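Local structure of peptidylprolyl isomerase PrsA (Bacillus anthracis, 6VJ4) at residues Asp222-Phe225 / Gly226-Leu230; Ile115-Asp119 / Glu120-Lys124. The protein catalyses cis-trans isomerisation of peptidyl-prolyl bonds and helps secreted proteins, among them the protective antigen, to fold after they have crossed the membrane. One frame throughout, in Å; residues are numbered along the deposited sequence.

Interaction 1: Asp222-Phe225 / Gly226-Leu230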
loop_
_atom_site.group_PDB
_atom_site.type_symbol
_atom_site.label_atom_id
_atom_site.label_comp_id
_atom_site.label_asym_id
_atom_site.label_seq_id
_atom_site.Cartn_x
_atom_site.Cartn_y
_atom_site.Cartn_z
ATOM N N ASP A 222 -1.790 -12.247 21.705
ATOM C CA ASP A 222 -1.381 -10.833 21.913
ATOM C C ASP A 222 -1.738 -10.016 20.674
ATOM O O ASP A 222 -1.131 -10.190 19.620
ATOM C CB ASP A 222 0.112 -10.755 22.243
ATOM C CG ASP A 222 0.623 -9.360 22.560
ATOM O OD1 ASP A 222 -0.214 -8.442 22.689
ATOM O OD2 ASP A 222 1.861 -9.206 22.677
ATOM N N PRO A 223 -2.741 -9.111 20.750
ATOM C CA PRO A 223 -3.110 -8.277 19.605
ATOM C C PRO A 223 -1.976 -7.312 19.227
ATOM O O PRO A 223 -1.762 -7.101 18.054
ATOM C CB PRO A 223 -4.349 -7.498 20.079
ATOM C CG PRO A 223 -4.838 -8.255 21.302
ATOM C CD PRO A 223 -3.593 -8.855 21.920
ATOM N N ILE A 224 -1.277 -6.774 20.233
ATOM C CA ILE A 224 -0.143 -5.823 20.018
ATOM C C ILE A 224 0.895 -6.476 19.096
ATOM O O ILE A 224 1.332 -5.802 18.145
ATOM C CB ILE A 224 0.475 -5.385 21.364
ATOM C CG1 ILE A 224 -0.567 -4.743 22.286
ATOM C CG2 ILE A 224 1.674 -4.470 21.142
ATOM C CD1 ILE A 224 -0.042 -4.381 23.660
ATOM N N PHE A 225 1.268 -7.735 19.363
ATOM C CA PHE A 225 2.286 -8.432 18.530
ATOM C C PHE A 225 1.759 -8.653 17.106
ATOM O O PHE A 225 2.459 -8.274 16.154
ATOM C CB PHE A 225 2.691 -9.776 19.141
ATOM C CG PHE A 225 3.688 -10.539 18.306
ATOM C CD1 PHE A 225 3.269 -11.334 17.249
ATOM C CD2 PHE A 225 5.048 -10.437 18.557
ATOM C CE1 PHE A 225 4.188 -12.017 16.468
ATOM C CE2 PHE A 225 5.965 -11.124 17.776
ATOM C CZ PHE A 225 5.534 -11.908 16.730
ATOM N N GLY A 226 0.575 -9.266 16.977
ATOM C CA GLY A 226 -0.027 -9.568 15.663
ATOM C C GLY A 226 -0.155 -8.336 14.780
ATOM O O GLY A 226 -0.116 -8.490 13.540
ATOM N N LYS A 227 -0.281 -7.154 15.391
ATOM C CA LYS A 227 -0.447 -5.885 14.630
ATOM C C LYS A 227 0.936 -5.307 14.297
ATOM O O LYS A 227 1.100 -4.796 13.171
ATOM C CB LYS A 227 -1.377 -4.943 15.405
ATOM C CG LYS A 227 -2.814 -5.450 15.508
ATOM C CD LYS A 227 -3.721 -4.634 16.398
ATOM C CE LYS A 227 -5.115 -5.221 16.477
ATOM N NZ LYS A 227 -6.002 -4.424 17.356
ATOM N N LYS A 228 1.899 -5.403 15.219
ATOM C CA LYS A 228 3.283 -4.933 14.925
ATOM C C LYS A 228 3.873 -5.826 13.822
ATOM O O LYS A 228 4.720 -5.337 13.052
ATOM C CB LYS A 228 4.129 -4.926 16.204
ATOM C CG LYS A 228 3.716 -3.886 17.243
ATOM C CD LYS A 228 4.390 -4.045 18.598
ATOM C CE LYS A 228 5.898 -3.891 18.559
ATOM N NZ LYS A 228 6.303 -2.532 18.124
ATOM N N LEU A 229 3.414 -7.080 13.745
ATOM C CA LEU A 229 3.874 -8.041 12.703
ATOM C C LEU A 229 3.281 -7.630 11.353
ATOM O O LEU A 229 3.956 -7.821 10.329
ATOM C CB LEU A 229 3.433 -9.457 13.092
ATOM C CG LEU A 229 3.703 -10.552 12.058
ATOM C CD1 LEU A 229 5.161 -10.561 11.628
ATOM C CD2 LEU A 229 3.304 -11.914 12.601
ATOM N N LEU A 230 2.057 -7.099 11.363
ATOM C CA LEU A 230 1.412 -6.647 10.101
ATOM C C LEU A 230 2.147 -5.403 9.578
ATOM O O LEU A 230 2.509 -5.397 8.386
ATOM C CB LEU A 230 -0.071 -6.369 10.368
ATOM C CG LEU A 230 -0.882 -5.851 9.178
ATOM C CD1 LEU A 230 -0.710 -6.739 7.955
ATOM C CD2 LEU A 230 -2.352 -5.732 9.548
#

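Interaction 2: Ile115-Asp119 / Glu120-Lys124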
loop_
_atom_site.group_PDB
_atom_site.type_symbol
_atom_site.label_atom_id
_atom_site.label_comp_id
_atom_site.label_asym_id
_atom_site.label_seq_id
_atom_site.Cartn_x
_atom_site.Cartn_y
_atom_site.Cartn_z
ATOM N N ILE A 115 7.394 -4.097 43.925
ATOM C CA ILE A 115 6.612 -2.886 44.273
ATOM C C ILE A 115 6.672 -1.985 43.046
ATOM O O ILE A 115 7.801 -1.691 42.607
ATOM C CB ILE A 115 7.201 -2.219 45.515
ATOM C CG1 ILE A 115 7.170 -3.200 46.688
ATOM C CG2 ILE A 115 6.497 -0.899 45.801
ATOM C CD1 ILE A 115 7.916 -2.746 47.878
ATOM N N LEU A 116 5.508 -1.615 42.519
ATOM C CA LEU A 116 5.417 -0.729 41.337
ATOM C C LEU A 116 4.971 0.673 41.758
ATOM O O LEU A 116 3.934 0.797 42.433
ATOM C CB LEU A 116 4.427 -1.329 40.343
ATOM C CG LEU A 116 4.123 -0.460 39.129
ATOM C CD1 LEU A 116 5.386 -0.193 38.326
ATOM C CD2 LEU A 116 3.073 -1.143 38.258
ATOM N N VAL A 117 5.756 1.678 41.392
ATOM C CA VAL A 117 5.401 3.098 41.687
ATOM C C VAL A 117 5.603 3.928 40.415
ATOM O O VAL A 117 6.311 3.508 39.519
ATOM C CB VAL A 117 6.149 3.690 42.896
ATOM C CG1 VAL A 117 5.772 2.990 44.196
ATOM C CG2 VAL A 117 7.656 3.729 42.710
ATOM N N SER A 118 4.928 5.068 40.301
ATOM C CA SER A 118 5.075 5.825 39.031
ATOM C C SER A 118 6.214 6.842 39.142
ATOM O O SER A 118 6.781 7.211 38.103
ATOM C CB SER A 118 3.772 6.495 38.672
ATOM O OG SER A 118 3.295 7.227 39.781
ATOM N N ASP A 119 6.526 7.258 40.363
ATOM C CA ASP A 119 7.518 8.334 40.616
ATOM C C ASP A 119 8.862 7.681 40.935
ATOM O O ASP A 119 8.877 6.882 41.883
ATOM C CB ASP A 119 7.028 9.208 41.771
ATOM C CG ASP A 119 7.880 10.437 42.027
ATOM O OD1 ASP A 119 7.740 11.408 41.261
ATOM O OD2 ASP A 119 8.696 10.397 42.977
ATOM N N GLU A 120 9.920 8.023 40.181
ATOM C CA GLU A 120 11.281 7.442 40.365
ATOM C C GLU A 120 11.834 7.809 41.752
ATOM O O GLU A 120 12.530 6.955 42.351
ATOM C CB GLU A 120 12.245 7.919 39.277
ATOM C CG GLU A 120 13.635 7.318 39.390
ATOM C CD GLU A 120 14.672 7.825 38.400
ATOM O OE1 GLU A 120 14.309 8.624 37.517
ATOM O OE2 GLU A 120 15.847 7.426 38.518
ATOM N N ASN A 121 11.592 9.033 42.232
ATOM C CA ASN A 121 12.099 9.372 43.590
ATOM C C ASN A 121 11.378 8.496 44.616
ATOM O O ASN A 121 12.018 8.076 45.586
ATOM C CB ASN A 121 11.916 10.845 43.982
ATOM C CG ASN A 121 12.643 11.168 45.275
ATOM O OD1 ASN A 121 13.851 10.943 45.379
ATOM N ND2 ASN A 121 11.929 11.681 46.265
ATOM N N GLU A 122 10.086 8.239 44.406
ATOM C CA GLU A 122 9.331 7.375 45.350
ATOM C C GLU A 122 9.951 5.970 45.352
ATOM O O GLU A 122 10.021 5.363 46.437
ATOM C CB GLU A 122 7.847 7.318 44.984
ATOM C CG GLU A 122 7.035 6.488 45.961
ATOM C CD GLU A 122 5.522 6.572 45.819
ATOM O OE1 GLU A 122 5.033 7.519 45.158
ATOM O OE2 GLU A 122 4.840 5.689 46.376
ATOM N N ALA A 123 10.388 5.489 44.191
ATOM C CA ALA A 123 11.025 4.146 44.099
ATOM C C ALA A 123 12.364 4.167 44.837
ATOM O O ALA A 123 12.660 3.208 45.546
ATOM C CB ALA A 123 11.206 3.724 42.669
ATOM N N LYS A 124 13.122 5.252 44.705
ATOM C CA LYS A 124 14.415 5.354 45.431
ATOM C C LYS A 124 14.156 5.397 46.942
ATOM O O LYS A 124 14.913 4.757 47.682
ATOM C CB LYS A 124 15.189 6.594 44.992
ATOM C CG LYS A 124 15.759 6.547 43.586
ATOM C CD LYS A 124 16.524 7.801 43.224
ATOM C CE LYS A 124 17.118 7.747 41.831
ATOM N NZ LYS A 124 17.803 9.016 41.481
HETATM O O HOH W 1 4.579 7.086 42.715
#

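Interaction 1: Asp222-Phe225 / Gly226-Leu230
D222 opens the first turn by offering its backbone O to G226 N at 3.3 Å. Its side chain works as the N-cap: OD1 takes a weak bond from I224 N, one of the first-turn N-H groups, which as a rule lack an intrahelical carbonyl partner. P223 suits the first position of a helix because its ring nitrogen has no hydrogen to give, while its O still receives K227 N at 3.0 Å. The aliphatic part of K227 runs past that same oxygen, with CG 3.2 Å from P223 O, and the extended chain carries the ammonium on outward. I224 repeats the pattern, its O accepting from K228 N at 3.0 Å. Here the CG2 branch, anti to the backbone N, runs alongside the lysine, and I224 CG2 meets K228 CD at 3.7 Å; the lysine then bends at chi3 and chi4, which turns its amine aside. F225 gives its O to L229 N at 2.9 Å, and its ring atom CE1 lies 4.0 Å from L229 CD2, the two side chains crossing at a slant. L229 also touches I93 of helix 76-95, whereas the lysines remain exposed. Successive i to i+4 bonds behind an Asp N-cap and a proline at N1 are the classical start of an alpha-helix, here helix 223-236.

Interaction 2: Ile115-Asp119 / Glu120-Lys124
A strand-to-helix turn of the PpiC-type isomerase domain, with an Asp N-cap at the turn, brings V117 at the end of strand 110-117 against the first turn of helix 120-131. The valine CB points toward the helix and its two methyls divide the work: V117 CG2 packs on A123 CB at 3.6 Å, while V117 CG1 lies against the end of the E122 side chain, 3.6 Å from OE2. Alanine suits the buried position because its single methyl lets strand and helix come close; Y190 of strand 189-198 and P183 also touch it. D119 caps the helix. With CG anti to the backbone N (chi1 -174°), its carboxylate swings over the first turn, and OD2 accepts E122 N at 2.9 Å, met on the anti side and 18° out of the carboxylate plane. The backbone joins in, since D119 O receives A123 N at 3.1 Å, the first i to i+4 bond of the helix. E122 extends back toward the turn, where a water accepts from D119 N at 3.1 Å and donates to E122 OE1 at a short 2.5 Å, which appears to tie the residue before the helix to a side chain within it by a second route. The capping bond and the water thus sit beside the apolar contact of V117 with A123. The cap carboxylate, negative at the positive end of the helix dipole, is probably stabilised there, whereas E122 OE2, close to the like-charged E143 OE1, may have its ionisation shifted toward the protonated form.

Overall arrangement
Both interactions are helix starts with an aspartate N-cap, yet they belong to separate parts of the chain: their centres lie 30 Å apart, and their nearest atoms about 15 Å. Interaction 1 stays within a single helix on the surface, built mainly from backbone bonds with lysine methylenes laid along the first turn. Interaction 2 joins two kinds of element, strand and helix, inside the isomerase domain; it is partly buried, with V117 and A123 enclosed, D119 exposed and E122 partly so. The caps differ too: D222 reaches the second residue after it through a weak bond, D119 the third through a shorter one.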